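Local coordinates for nickel-dependent hydrogenase large subunit (Allochromatium vinosum, PDB 3MYR), which catalyses the oxidation of molecular hydrogen at a nickel-iron centre, as the large subunit of a heterodimeric hydrogenase, and probably recycles hydrogen made by nitrogenase, at residues B[138-143]-B[191-196]; B[51-56]-B[499-504]; B[528-533]-B[546-551]; B[237-242]-B[450-455]. All blocks are in the same frame, centred on the assembly; numbering follows the deposited sequence.

Contact 1. Residues B[138-143]-B[191-196]; sequences SAWPKS and YLEALA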
loop_
_atom_site.group_PDB
_atom_site.type_symbol
_atom_site.label_atom_id
_atom_site.label_comp_id
_atom_site.label_asym_id
_atom_site.label_seq_id
_atom_site.Cartn_x
_atom_site.Cartn_y
_atom_site.Cartn_z
ATOM N N SER B 138 -22.697 18.725 5.676
ATOM C CA SER B 138 -22.328 17.680 6.607
ATOM C C SER B 138 -22.538 18.141 8.018
ATOM O O SER B 138 -22.470 19.347 8.343
ATOM C CB SER B 138 -20.841 17.344 6.405
ATOM O OG SER B 138 -20.413 16.400 7.324
ATOM N N ALA B 139 -22.688 17.152 8.880
ATOM C CA ALA B 139 -22.855 17.352 10.307
ATOM C C ALA B 139 -21.499 17.293 11.008
ATOM O O ALA B 139 -21.407 17.505 12.198
ATOM C CB ALA B 139 -23.831 16.241 10.858
ATOM N N TRP B 140 -20.442 17.020 10.279
ATOM C CA TRP B 140 -19.109 16.937 10.882
ATOM C C TRP B 140 -18.863 18.124 11.786
ATOM O O TRP B 140 -19.167 19.266 11.374
ATOM C CB TRP B 140 -18.058 16.929 9.763
ATOM C CG TRP B 140 -16.601 16.940 10.199
ATOM C CD1 TRP B 140 -15.672 17.923 9.910
ATOM C CD2 TRP B 140 -15.861 15.886 10.891
ATOM N NE1 TRP B 140 -14.423 17.538 10.394
ATOM C CE2 TRP B 140 -14.507 16.275 10.927
ATOM C CE3 TRP B 140 -16.207 14.621 11.374
ATOM C CZ2 TRP B 140 -13.504 15.498 11.544
ATOM C CZ3 TRP B 140 -15.210 13.828 11.994
ATOM C CH2 TRP B 140 -13.890 14.281 12.100
ATOM N N PRO B 141 -18.346 17.897 13.035
ATOM C CA PRO B 141 -18.308 19.040 13.983
ATOM C C PRO B 141 -17.365 20.167 13.616
ATOM O O PRO B 141 -17.621 21.310 14.014
ATOM C CB PRO B 141 -17.792 18.414 15.316
ATOM C CG PRO B 141 -18.305 16.929 15.231
ATOM C CD PRO B 141 -18.069 16.612 13.711
ATOM N N LYS B 142 -16.234 19.851 12.987
ATOM C CA LYS B 142 -15.111 20.796 12.951
ATOM C C LYS B 142 -15.274 21.729 11.740
ATOM O O LYS B 142 -14.814 21.405 10.636
ATOM C CB LYS B 142 -13.780 20.075 12.906
ATOM C CG LYS B 142 -13.466 19.238 14.134
ATOM C CD LYS B 142 -12.073 18.584 13.970
ATOM C CE LYS B 142 -11.104 18.770 15.083
ATOM N NZ LYS B 142 -9.740 19.175 14.515
ATOM N N SER B 143 -16.000 22.832 11.937
ATOM C CA SER B 143 -16.454 23.641 10.799
ATOM C C SER B 143 -16.501 25.114 11.163
ATOM O O SER B 143 -17.132 25.929 10.443
ATOM C CB SER B 143 -17.882 23.216 10.436
ATOM O OG SER B 143 -18.790 23.557 11.506
ATOM N N TYR B 191 -8.156 17.278 4.405
ATOM C CA TYR B 191 -6.865 16.613 4.160
ATOM C C TYR B 191 -6.090 16.474 5.482
ATOM O O TYR B 191 -5.521 15.409 5.798
ATOM C CB TYR B 191 -6.091 17.447 3.129
ATOM C CG TYR B 191 -4.673 17.001 2.750
ATOM C CD1 TYR B 191 -4.398 16.502 1.457
ATOM C CD2 TYR B 191 -3.605 17.193 3.617
ATOM C CE1 TYR B 191 -3.079 16.167 1.046
ATOM C CE2 TYR B 191 -2.292 16.820 3.251
ATOM C CZ TYR B 191 -2.024 16.352 1.955
ATOM O OH TYR B 191 -0.718 16.022 1.590
ATOM N N LEU B 192 -6.069 17.536 6.257
ATOM C CA LEU B 192 -5.315 17.518 7.513
ATOM C C LEU B 192 -6.047 16.675 8.578
ATOM O O LEU B 192 -5.401 15.967 9.355
ATOM C CB LEU B 192 -5.121 18.946 8.030
ATOM C CG LEU B 192 -4.104 19.781 7.224
ATOM C CD1 LEU B 192 -4.238 21.207 7.618
ATOM C CD2 LEU B 192 -2.646 19.325 7.419
ATOM N N GLU B 193 -7.382 16.784 8.651
ATOM C CA GLU B 193 -8.096 15.916 9.579
ATOM C C GLU B 193 -7.907 14.435 9.199
ATOM O O GLU B 193 -7.831 13.576 10.074
ATOM C CB GLU B 193 -9.600 16.229 9.602
ATOM C CG GLU B 193 -9.947 17.640 9.961
ATOM C CD GLU B 193 -9.558 17.937 11.445
ATOM O OE1 GLU B 193 -9.576 16.974 12.265
ATOM O OE2 GLU B 193 -9.179 19.106 11.768
ATOM N N ALA B 194 -7.873 14.119 7.904
ATOM C CA ALA B 194 -7.689 12.738 7.477
ATOM C C ALA B 194 -6.344 12.192 7.926
ATOM O O ALA B 194 -6.268 10.996 8.232
ATOM C CB ALA B 194 -7.870 12.565 5.905
ATOM N N LEU B 195 -5.283 13.038 8.006
ATOM C CA LEU B 195 -4.030 12.492 8.506
ATOM C C LEU B 195 -4.156 12.128 9.991
ATOM O O LEU B 195 -3.581 11.137 10.402
ATOM C CB LEU B 195 -2.835 13.471 8.371
ATOM C CG LEU B 195 -2.399 13.788 6.978
ATOM C CD1 LEU B 195 -1.537 15.095 7.036
ATOM C CD2 LEU B 195 -1.609 12.547 6.488
ATOM N N ALA B 196 -4.811 12.963 10.819
ATOM C CA ALA B 196 -4.966 12.623 12.253
ATOM C C ALA B 196 -5.892 11.378 12.392
ATOM O O ALA B 196 -5.660 10.491 13.203
ATOM C CB ALA B 196 -5.556 13.793 13.028
#
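Lys-142 and Glu-193 bring their CA atoms to 9.2 Å, the nearest backbone approach between the irregular loop 138-143 and the helical segment 191-196, so long side chains must bridge the gap. They do so with a salt bridge. The ammonium NZ of Lys-142 lies 2.8 Å from OE2 of Glu-193, met on the syn side and 26° out of the carboxylate plane; a weak second bond runs from the same NZ to OE1, at 3.2 Å. The lysine chain leaves the backbone with CG anti to the carbonyl carbon, and its bends at chi3 (128°) and chi4 steer CE and NZ onto the carboxylate; Lys-142 CD, further back along the chain, lies 3.4 Å from Glu-193 OE1. In Glu-193 the bend at chi2 (-66°) turns the carboxylate toward the Lys-142 ammonium. OE2 also hydrogen-bonds the hydroxyl of Tyr-147, so this oxygen serves two partners. With an alanine here, the Lys-142 ammonium would probably be left without its counter-charge and the Tyr-147 hydroxyl without its carboxylate.

Trp-140 adds a broad flat group to the side of the pair: OE1 of Glu-193 lies near its ring plane, 4.3 Å from CZ2. One ring face carries CD of Pro-141, and the indole also meets Phe-252 edge-to-face. The loop is shaped by an ST turn, in which Ser-138 OG accepts from the backbone N of Trp-140, and by an inverse gamma turn centred on Lys-142. Away from the metal sites, the whole is a surface salt bridge tying the loop between helices 127-137 and 145-160 to the flank of helix 181-201.

Contact 2. Residues B[51-56]-B[499-504]; sequences RDAWAF and GRIANY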
loop_
_atom_site.group_PDB
_atom_site.type_symbol
_atom_site.label_atom_id
_atom_site.label_comp_id
_atom_site.label_asym_id
_atom_site.label_seq_id
_atom_site.Cartn_x
_atom_site.Cartn_y
_atom_site.Cartn_z
ATOM N N ARG B 51 4.470 -21.804 5.036
ATOM C CA ARG B 51 3.886 -21.100 6.207
ATOM C C ARG B 51 4.531 -19.705 6.332
ATOM O O ARG B 51 3.932 -18.842 6.964
ATOM C CB ARG B 51 4.062 -21.894 7.496
ATOM C CG ARG B 51 3.214 -23.199 7.422
ATOM C CD ARG B 51 3.602 -24.081 8.573
ATOM N NE ARG B 51 5.012 -24.414 8.537
ATOM C CZ ARG B 51 5.697 -24.928 9.570
ATOM N NH1 ARG B 51 5.072 -25.274 10.697
ATOM N NH2 ARG B 51 6.987 -25.206 9.425
ATOM N N ASP B 52 5.760 -19.533 5.822
ATOM C CA ASP B 52 6.456 -18.202 5.920
ATOM C C ASP B 52 6.050 -17.249 4.776
ATOM O O ASP B 52 6.391 -16.064 4.841
ATOM C CB ASP B 52 7.992 -18.350 5.770
ATOM C CG ASP B 52 8.670 -19.138 6.913
ATOM O OD1 ASP B 52 7.964 -19.631 7.802
ATOM O OD2 ASP B 52 9.936 -19.270 6.887
ATOM N N ALA B 53 5.491 -17.770 3.668
ATOM C CA ALA B 53 5.271 -16.940 2.488
ATOM C C ALA B 53 4.565 -15.592 2.824
ATOM O O ALA B 53 4.968 -14.547 2.318
ATOM C CB ALA B 53 4.526 -17.713 1.394
ATOM N N TRP B 54 3.556 -15.619 3.686
ATOM C CA TRP B 54 2.749 -14.448 3.915
ATOM C C TRP B 54 3.617 -13.288 4.339
ATOM O O TRP B 54 3.309 -12.148 3.972
ATOM C CB TRP B 54 1.601 -14.635 4.900
ATOM C CG TRP B 54 2.126 -14.814 6.299
ATOM C CD1 TRP B 54 2.390 -16.019 6.931
ATOM C CD2 TRP B 54 2.481 -13.796 7.239
ATOM N NE1 TRP B 54 2.894 -15.799 8.172
ATOM C CE2 TRP B 54 2.967 -14.461 8.406
ATOM C CE3 TRP B 54 2.509 -12.379 7.195
ATOM C CZ2 TRP B 54 3.446 -13.762 9.552
ATOM C CZ3 TRP B 54 2.996 -11.673 8.355
ATOM C CH2 TRP B 54 3.466 -12.367 9.488
ATOM N N ALA B 55 4.639 -13.550 5.158
ATOM C CA ALA B 55 5.498 -12.468 5.686
ATOM C C ALA B 55 6.367 -11.842 4.606
ATOM O O ALA B 55 6.555 -10.629 4.605
ATOM C CB ALA B 55 6.406 -13.001 6.811
ATOM N N PHE B 56 6.855 -12.664 3.653
ATOM C CA PHE B 56 7.530 -12.130 2.444
ATOM C C PHE B 56 6.580 -11.351 1.543
ATOM O O PHE B 56 6.885 -10.219 1.137
ATOM C CB PHE B 56 8.157 -13.271 1.597
ATOM C CG PHE B 56 9.337 -13.941 2.240
ATOM C CD1 PHE B 56 9.159 -14.846 3.321
ATOM C CD2 PHE B 56 10.646 -13.679 1.765
ATOM C CE1 PHE B 56 10.241 -15.443 3.949
ATOM C CE2 PHE B 56 11.791 -14.301 2.377
ATOM C CZ PHE B 56 11.593 -15.203 3.480
ATOM N N GLY B 499 6.996 -30.095 1.116
ATOM C CA GLY B 499 7.111 -29.111 2.184
ATOM C C GLY B 499 7.619 -27.724 1.707
ATOM O O GLY B 499 7.759 -26.821 2.518
ATOM N N ARG B 500 7.979 -27.557 0.422
ATOM C CA ARG B 500 8.654 -26.318 0.015
ATOM C C ARG B 500 7.809 -25.631 -1.052
ATOM O O ARG B 500 7.100 -26.309 -1.810
ATOM C CB ARG B 500 10.088 -26.573 -0.531
ATOM C CG ARG B 500 11.131 -27.321 0.401
ATOM C CD ARG B 500 10.967 -26.889 1.915
ATOM N NE ARG B 500 11.705 -25.656 2.260
ATOM C CZ ARG B 500 11.811 -25.107 3.481
ATOM N NH1 ARG B 500 12.536 -24.018 3.628
ATOM N NH2 ARG B 500 11.257 -25.677 4.560
ATOM N N ILE B 501 8.018 -24.330 -1.239
ATOM C CA ILE B 501 7.428 -23.634 -2.360
ATOM C C ILE B 501 8.143 -24.025 -3.700
ATOM O O ILE B 501 9.348 -23.694 -3.920
ATOM C CB ILE B 501 7.474 -22.097 -2.153
ATOM C CG1 ILE B 501 6.703 -21.638 -0.857
ATOM C CG2 ILE B 501 6.945 -21.350 -3.369
ATOM C CD1 ILE B 501 6.968 -20.108 -0.413
ATOM N N ALA B 502 7.397 -24.646 -4.613
ATOM C CA ALA B 502 7.973 -24.964 -5.912
ATOM C C ALA B 502 7.655 -23.842 -6.913
ATOM O O ALA B 502 8.461 -23.513 -7.768
ATOM C CB ALA B 502 7.405 -26.291 -6.444
ATOM N N ASN B 503 6.486 -23.249 -6.803
ATOM C CA ASN B 503 6.207 -22.035 -7.559
ATOM C C ASN B 503 5.295 -21.175 -6.708
ATOM O O ASN B 503 4.409 -21.681 -5.979
ATOM C CB ASN B 503 5.491 -22.362 -8.901
ATOM C CG ASN B 503 5.634 -21.224 -9.937
ATOM O OD1 ASN B 503 6.306 -20.219 -9.664
ATOM N ND2 ASN B 503 4.957 -21.350 -11.095
ATOM N N TYR B 504 5.418 -19.876 -6.894
ATOM C CA TYR B 504 4.513 -18.966 -6.256
ATOM C C TYR B 504 4.329 -17.811 -7.247
ATOM O O TYR B 504 5.272 -17.091 -7.585
ATOM C CB TYR B 504 5.128 -18.500 -4.927
ATOM C CG TYR B 504 4.110 -17.871 -3.984
ATOM C CD1 TYR B 504 3.733 -18.519 -2.782
ATOM C CD2 TYR B 504 3.524 -16.632 -4.284
ATOM C CE1 TYR B 504 2.851 -17.934 -1.898
ATOM C CE2 TYR B 504 2.626 -16.051 -3.388
ATOM C CZ TYR B 504 2.316 -16.722 -2.170
ATOM O OH TYR B 504 1.356 -16.218 -1.297
#
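Ala-53 carries this contact from its helix with a single methyl group, which meets two side chains of the segment 499-504. Its CB lies 3.7 Å from CE1 of Tyr-504, approaching the ring obliquely, and 3.9 Å from CD1 of Ile-501. Both partners are apolar at the point of touch and all three residues are buried. A methyl suits the helix here because the nearest CA atoms, those of Ala-53 and Ile-501, are only 8.5 Å apart and the isoleucine and tyrosine fill most of that distance. Ile-501 sends CG1 out anti to its carbonyl carbon (chi1 -60°), and its extended chain puts CD1 at the methyl. Tyr-504 swings CG opposite its own backbone N (chi1 -163°), which carries the ring over toward the helix.

Next come the groups that fix the aromatic ring. The Tyr-504 hydroxyl is hydrogen-bonded to both His-492 ND1 and Ser-72 OG, so the far end of the ring is held while CE1 meets Ala-53 CB. Backbone bonds from Ile-501 to Gly-47 and Arg-48 secure the isoleucine, and a classic beta bulge at Ala-502 and Asn-503, opposite Val-495, turns the strand between the two contact residues. Asp-52 and Trp-54 bond to Phe-261 and Tyr-262 of the small subunit.

The side chain of Tyr-504 lies about 8 Å from the magnesium ion and about 5 Å from those of Glu-42 and Ala-506, two of its ligands. Helix 53-58 sits between the small subunit and strand 500-507, an outermost strand of the three-stranded antiparallel sheet, with helix 67-80 supplying Ser-72 beside Ala-53.

Contact 3. Residues B[528-533]-B[546-551]; sequences AALQDN and LRTIHS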
loop_
_atom_site.group_PDB
_atom_site.type_symbol
_atom_site.label_atom_id
_atom_site.label_comp_id
_atom_site.label_asym_id
_atom_site.label_seq_id
_atom_site.Cartn_x
_atom_site.Cartn_y
_atom_site.Cartn_z
ATOM N N ALA B 528 -5.946 2.403 -22.011
ATOM C CA ALA B 528 -7.193 2.580 -22.752
ATOM C C ALA B 528 -7.946 3.763 -22.126
ATOM O O ALA B 528 -8.640 4.502 -22.842
ATOM C CB ALA B 528 -8.067 1.308 -22.708
ATOM N N ALA B 529 -7.769 3.989 -20.817
ATOM C CA ALA B 529 -8.457 5.099 -20.134
ATOM C C ALA B 529 -7.973 6.477 -20.667
ATOM O O ALA B 529 -8.786 7.368 -20.893
ATOM C CB ALA B 529 -8.237 5.006 -18.620
ATOM N N LEU B 530 -6.660 6.682 -20.727
ATOM C CA LEU B 530 -6.084 7.873 -21.295
ATOM C C LEU B 530 -6.433 8.034 -22.763
ATOM O O LEU B 530 -6.558 9.186 -23.235
ATOM C CB LEU B 530 -4.562 7.853 -21.147
ATOM C CG LEU B 530 -4.156 7.961 -19.623
ATOM C CD1 LEU B 530 -2.626 8.007 -19.477
ATOM C CD2 LEU B 530 -4.796 9.210 -18.954
ATOM N N GLN B 531 -6.560 6.904 -23.496
ATOM C CA GLN B 531 -6.934 6.983 -24.885
ATOM C C GLN B 531 -8.422 7.344 -25.018
ATOM O O GLN B 531 -8.849 7.665 -26.092
ATOM C CB GLN B 531 -6.594 5.697 -25.652
ATOM C CG GLN B 531 -5.081 5.568 -25.752
ATOM C CD GLN B 531 -4.568 4.197 -26.170
ATOM O OE1 GLN B 531 -3.361 3.953 -26.119
ATOM N NE2 GLN B 531 -5.465 3.312 -26.593
ATOM N N ASP B 532 -9.198 7.301 -23.927
ATOM C CA ASP B 532 -10.651 7.587 -24.005
ATOM C C ASP B 532 -10.971 9.092 -23.682
ATOM O O ASP B 532 -11.078 9.513 -22.506
ATOM C CB ASP B 532 -11.422 6.596 -23.097
ATOM C CG ASP B 532 -12.870 7.015 -22.848
ATOM O OD1 ASP B 532 -13.432 6.686 -21.769
ATOM O OD2 ASP B 532 -13.481 7.636 -23.748
ATOM N N ASN B 533 -11.048 9.908 -24.720
ATOM C CA ASN B 533 -11.583 11.274 -24.577
ATOM C C ASN B 533 -10.721 12.219 -23.711
ATOM O O ASN B 533 -11.226 12.991 -22.892
ATOM C CB ASN B 533 -13.046 11.190 -24.082
ATOM C CG ASN B 533 -13.832 12.519 -24.267
ATOM O OD1 ASN B 533 -14.905 12.739 -23.648
ATOM N ND2 ASN B 533 -13.300 13.407 -25.093
ATOM N N LEU B 546 -2.980 12.938 -14.704
ATOM C CA LEU B 546 -2.916 12.585 -13.312
ATOM C C LEU B 546 -4.319 12.285 -12.796
ATOM O O LEU B 546 -4.497 11.365 -12.045
ATOM C CB LEU B 546 -2.272 13.721 -12.494
ATOM C CG LEU B 546 -0.806 14.069 -12.851
ATOM C CD1 LEU B 546 -0.298 15.170 -11.904
ATOM C CD2 LEU B 546 0.096 12.876 -12.777
ATOM N N ARG B 547 -5.304 13.107 -13.146
ATOM C CA ARG B 547 -6.645 12.865 -12.593
ATOM C C ARG B 547 -7.114 11.450 -12.879
ATOM O O ARG B 547 -7.642 10.808 -12.003
ATOM C CB ARG B 547 -7.665 13.856 -13.207
ATOM C CG ARG B 547 -7.622 15.166 -12.565
ATOM C CD ARG B 547 -8.499 16.204 -13.287
ATOM N NE ARG B 547 -8.391 17.445 -12.569
ATOM C CZ ARG B 547 -9.140 18.522 -12.748
ATOM N NH1 ARG B 547 -10.040 18.586 -13.722
ATOM N NH2 ARG B 547 -8.934 19.563 -11.968
ATOM N N THR B 548 -6.917 10.980 -14.114
ATOM C CA THR B 548 -7.386 9.674 -14.545
ATOM C C THR B 548 -6.486 8.561 -14.028
ATOM O O THR B 548 -6.981 7.571 -13.413
ATOM C CB THR B 548 -7.548 9.619 -16.066
ATOM O OG1 THR B 548 -8.694 10.393 -16.434
ATOM C CG2 THR B 548 -7.789 8.163 -16.598
ATOM N N ILE B 549 -5.178 8.768 -14.122
ATOM C CA ILE B 549 -4.265 7.716 -13.601
ATOM C C ILE B 549 -4.522 7.546 -12.070
ATOM O O ILE B 549 -4.679 6.444 -11.595
ATOM C CB ILE B 549 -2.767 8.005 -13.962
ATOM C CG1 ILE B 549 -2.478 7.813 -15.477
ATOM C CG2 ILE B 549 -1.786 7.148 -13.151
ATOM C CD1 ILE B 549 -2.911 6.504 -16.084
ATOM N N HIS B 550 -4.623 8.648 -11.325
ATOM C CA HIS B 550 -4.798 8.558 -9.862
ATOM C C HIS B 550 -6.151 7.922 -9.537
ATOM O O HIS B 550 -6.298 7.252 -8.515
ATOM C CB HIS B 550 -4.727 9.934 -9.207
ATOM C CG HIS B 550 -3.348 10.513 -9.163
ATOM N ND1 HIS B 550 -3.102 11.867 -9.305
ATOM C CD2 HIS B 550 -2.142 9.936 -8.923
ATOM C CE1 HIS B 550 -1.806 12.090 -9.159
ATOM N NE2 HIS B 550 -1.202 10.937 -8.931
ATOM N N SER B 551 -7.143 8.073 -10.421
ATOM C CA SER B 551 -8.446 7.471 -10.111
ATOM C C SER B 551 -8.367 5.947 -10.019
ATOM O O SER B 551 -9.253 5.356 -9.432
ATOM C CB SER B 551 -9.542 7.866 -11.129
ATOM O OG SER B 551 -9.332 7.260 -12.421
#
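Ala-529 and Leu-530 meet Thr-548 and Ile-549 in a buried, wholly apolar contact between the last turn of helix 525-531 and helix 543-551, neighbours in the chain joined by a short connection. The nearest CA atoms, of Leu-530 and Thr-548, are 7.1 Å apart, a close approach eased by the short side chains of Ala-529 and Thr-548. The Ala-529 methyl CB lies 3.8 Å from CG2 of Thr-548. Leu-530 uses both branches: CD2 slides past the threonine, 4.0 Å from CG2, while CD1 reaches CD1 of Ile-549 at 3.7 Å, the two side chains crossing at about a right angle. Thr-548 suits a buried place with two kinds of neighbour: chi1 of -72° puts OG1 beside the backbone N, where it bonds to the hydroxyl of Thr-426, and leaves the methyl CG2 opposite that N, facing this contact. Cutting Leu-530 back to an alanine would probably open a gap between the helices beside Thr-548 CG2 and leave Ile-549 CD1 less constrained. Ile-19 of strand 17-24 touches both Leu-530 and Ile-549, extending the apolar cluster. This is helix-to-helix core packing; helix 543-551 directly precedes the segment bearing Cys-555 and Cys-558 of the nickel-iron pocket, about 12 Å from the Ile-549 side chain.

Contact 4. Residues B[237-242]-B[450-455]; sequences KRLAEV and GLIANV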
loop_
_atom_site.group_PDB
_atom_site.type_symbol
_atom_site.label_atom_id
_atom_site.label_comp_id
_atom_site.label_asym_id
_atom_site.label_seq_id
_atom_site.Cartn_x
_atom_site.Cartn_y
_atom_site.Cartn_z
ATOM N N LYS B 237 -11.614 -5.554 27.733
ATOM C CA LYS B 237 -10.887 -4.309 27.583
ATOM C C LYS B 237 -10.403 -4.112 26.170
ATOM O O LYS B 237 -10.679 -3.067 25.550
ATOM C CB LYS B 237 -9.713 -4.275 28.549
ATOM C CG LYS B 237 -9.010 -2.899 28.564
ATOM C CD LYS B 237 -7.815 -2.868 27.590
ATOM C CE LYS B 237 -6.833 -1.648 27.751
ATOM N NZ LYS B 237 -5.752 -1.748 26.664
ATOM N N ARG B 238 -9.710 -5.089 25.598
ATOM C CA ARG B 238 -9.264 -4.904 24.181
ATOM C C ARG B 238 -10.460 -4.797 23.208
ATOM O O ARG B 238 -10.452 -4.018 22.234
ATOM C CB ARG B 238 -8.338 -6.024 23.729
ATOM C CG ARG B 238 -7.069 -6.186 24.600
ATOM C CD ARG B 238 -6.292 -4.898 24.403
ATOM N NE ARG B 238 -5.096 -5.054 23.634
ATOM C CZ ARG B 238 -4.305 -4.066 23.185
ATOM N NH1 ARG B 238 -4.584 -2.760 23.297
ATOM N NH2 ARG B 238 -3.226 -4.416 22.549
ATOM N N LEU B 239 -11.506 -5.569 23.480
ATOM C CA LEU B 239 -12.650 -5.532 22.590
ATOM C C LEU B 239 -13.389 -4.169 22.650
ATOM O O LEU B 239 -14.030 -3.764 21.666
ATOM C CB LEU B 239 -13.613 -6.696 22.920
ATOM C CG LEU B 239 -12.972 -8.035 22.471
ATOM C CD1 LEU B 239 -13.573 -9.277 23.135
ATOM C CD2 LEU B 239 -12.776 -8.232 20.938
ATOM N N ALA B 240 -13.348 -3.503 23.814
ATOM C CA ALA B 240 -13.980 -2.177 23.957
ATOM C C ALA B 240 -13.230 -1.179 23.107
ATOM O O ALA B 240 -13.840 -0.331 22.513
ATOM C CB ALA B 240 -13.946 -1.710 25.389
ATOM N N GLU B 241 -11.893 -1.250 23.092
ATOM C CA GLU B 241 -11.111 -0.343 22.206
ATOM C C GLU B 241 -11.452 -0.590 20.719
ATOM O O GLU B 241 -11.586 0.329 19.941
ATOM C CB GLU B 241 -9.604 -0.591 22.429
ATOM C CG GLU B 241 -9.149 -0.372 23.903
ATOM C CD GLU B 241 -7.605 -0.587 24.108
ATOM O OE1 GLU B 241 -6.870 0.421 24.162
ATOM O OE2 GLU B 241 -7.114 -1.737 24.083
ATOM N N VAL B 242 -11.621 -1.846 20.333
ATOM C CA VAL B 242 -11.930 -2.149 18.949
ATOM C C VAL B 242 -13.290 -1.514 18.604
ATOM O O VAL B 242 -13.475 -0.923 17.525
ATOM C CB VAL B 242 -12.013 -3.632 18.767
ATOM C CG1 VAL B 242 -12.640 -4.012 17.360
ATOM C CG2 VAL B 242 -10.637 -4.288 19.020
ATOM N N GLY B 450 -20.863 -10.261 15.581
ATOM C CA GLY B 450 -20.877 -11.722 15.395
ATOM C C GLY B 450 -19.691 -12.357 16.129
ATOM O O GLY B 450 -19.807 -13.473 16.660
ATOM N N LEU B 451 -18.566 -11.641 16.198
ATOM C CA LEU B 451 -17.389 -12.075 16.995
ATOM C C LEU B 451 -17.729 -12.119 18.492
ATOM O O LEU B 451 -17.474 -13.130 19.168
ATOM C CB LEU B 451 -16.170 -11.151 16.726
ATOM C CG LEU B 451 -14.866 -11.418 17.462
ATOM C CD1 LEU B 451 -14.264 -12.836 17.163
ATOM C CD2 LEU B 451 -13.807 -10.340 17.099
ATOM N N ILE B 452 -18.301 -11.042 19.011
ATOM C CA ILE B 452 -18.677 -10.982 20.417
ATOM C C ILE B 452 -19.679 -12.115 20.742
ATOM O O ILE B 452 -19.509 -12.840 21.754
ATOM C CB ILE B 452 -19.323 -9.638 20.802
ATOM C CG1 ILE B 452 -18.339 -8.470 20.619
ATOM C CG2 ILE B 452 -19.728 -9.637 22.311
ATOM C CD1 ILE B 452 -16.996 -8.739 21.260
ATOM N N ALA B 453 -20.653 -12.331 19.851
ATOM C CA ALA B 453 -21.682 -13.344 20.152
ATOM C C ALA B 453 -21.051 -14.703 20.137
ATOM O O ALA B 453 -21.421 -15.550 20.947
ATOM C CB ALA B 453 -22.850 -13.273 19.164
ATOM N N ASN B 454 -20.100 -14.926 19.220
ATOM C CA ASN B 454 -19.507 -16.234 19.121
ATOM C C ASN B 454 -18.663 -16.510 20.366
ATOM O O ASN B 454 -18.738 -17.603 20.944
ATOM C CB ASN B 454 -18.666 -16.408 17.851
ATOM C CG ASN B 454 -18.267 -17.852 17.618
ATOM O OD1 ASN B 454 -17.065 -18.162 17.373
ATOM N ND2 ASN B 454 -19.280 -18.763 17.610
ATOM N N VAL B 455 -17.906 -15.494 20.806
ATOM C CA VAL B 455 -17.095 -15.631 22.013
ATOM C C VAL B 455 -17.981 -15.846 23.257
ATOM O O VAL B 455 -17.766 -16.800 24.023
ATOM C CB VAL B 455 -16.201 -14.417 22.201
ATOM C CG1 VAL B 455 -15.605 -14.397 23.609
ATOM C CG2 VAL B 455 -15.108 -14.429 21.153
#
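Leu-239 and Ile-452 reach toward each other tip to tip, and their methyls form the closest part of the contact, CD1 of Leu-239 lying 3.9 Å from CD1 of Ile-452. Leu-239 has CG anti to its carbonyl carbon (chi1 -71°) and Ile-452 sends CG1 out likewise (chi1 -63°), which lets the tips meet. The leucine's other branch is looser, its CD2 standing 4.5 Å from CD2 of Leu-451. With CA atoms of Leu-239 and Ile-452 8.4 Å apart, branched aliphatic chains are long enough to close the interval between the helices without polar groups. Leu-451 is the buried member, resting also on Ile-91 and Leu-94 of helix 86-112, while the leucine-isoleucine pair is partly open to solvent.

Elsewhere on helix 236-265 the character changes. Glu-241 OE2 accepts from two cations: Arg-238 NH1 at 2.8 Å, on the oxygen's syn side, with OE2 in turn in the guanidinium plane, and Lys-237 NZ at 2.9 Å, from above the carboxylate plane and over its opposite face. Two charges on one oxygen would probably favour the ionised carboxylate. Arg-238 goes on to a salt bridge with Glu-242 of the small subunit.

Within 237-242, Leu-239 and this charged network take different sides of the helix; the contact is aliphatic helix-helix packing, joining early helix 236-265 to the end of helix 426-456.

Along the chain, contact 2 pairs an early helix with a late strand, and its two segments bracket contacts 1 and 4; contact 3 follows near the C-terminus. None touch. Contacts 3 and 4 lie furthest apart, about 43 Å between centres, on opposite sides of the chain's centre, as do contacts 1 and 2 (about 42 Å) and contacts 2 and 3 (about 36 Å). Long helices link contacts 1, 3 and 4: helix 236-265 carries 237-242 and further on receives Trp-140 of contact 1, while helix 426-456 carries 450-455 and at its start touches Ser-551 of contact 3. Contact 2 lies by the magnesium site and contact 3 about 12 Å from the nickel-iron centre; contacts 1 and 4 lie away from the annotated sites.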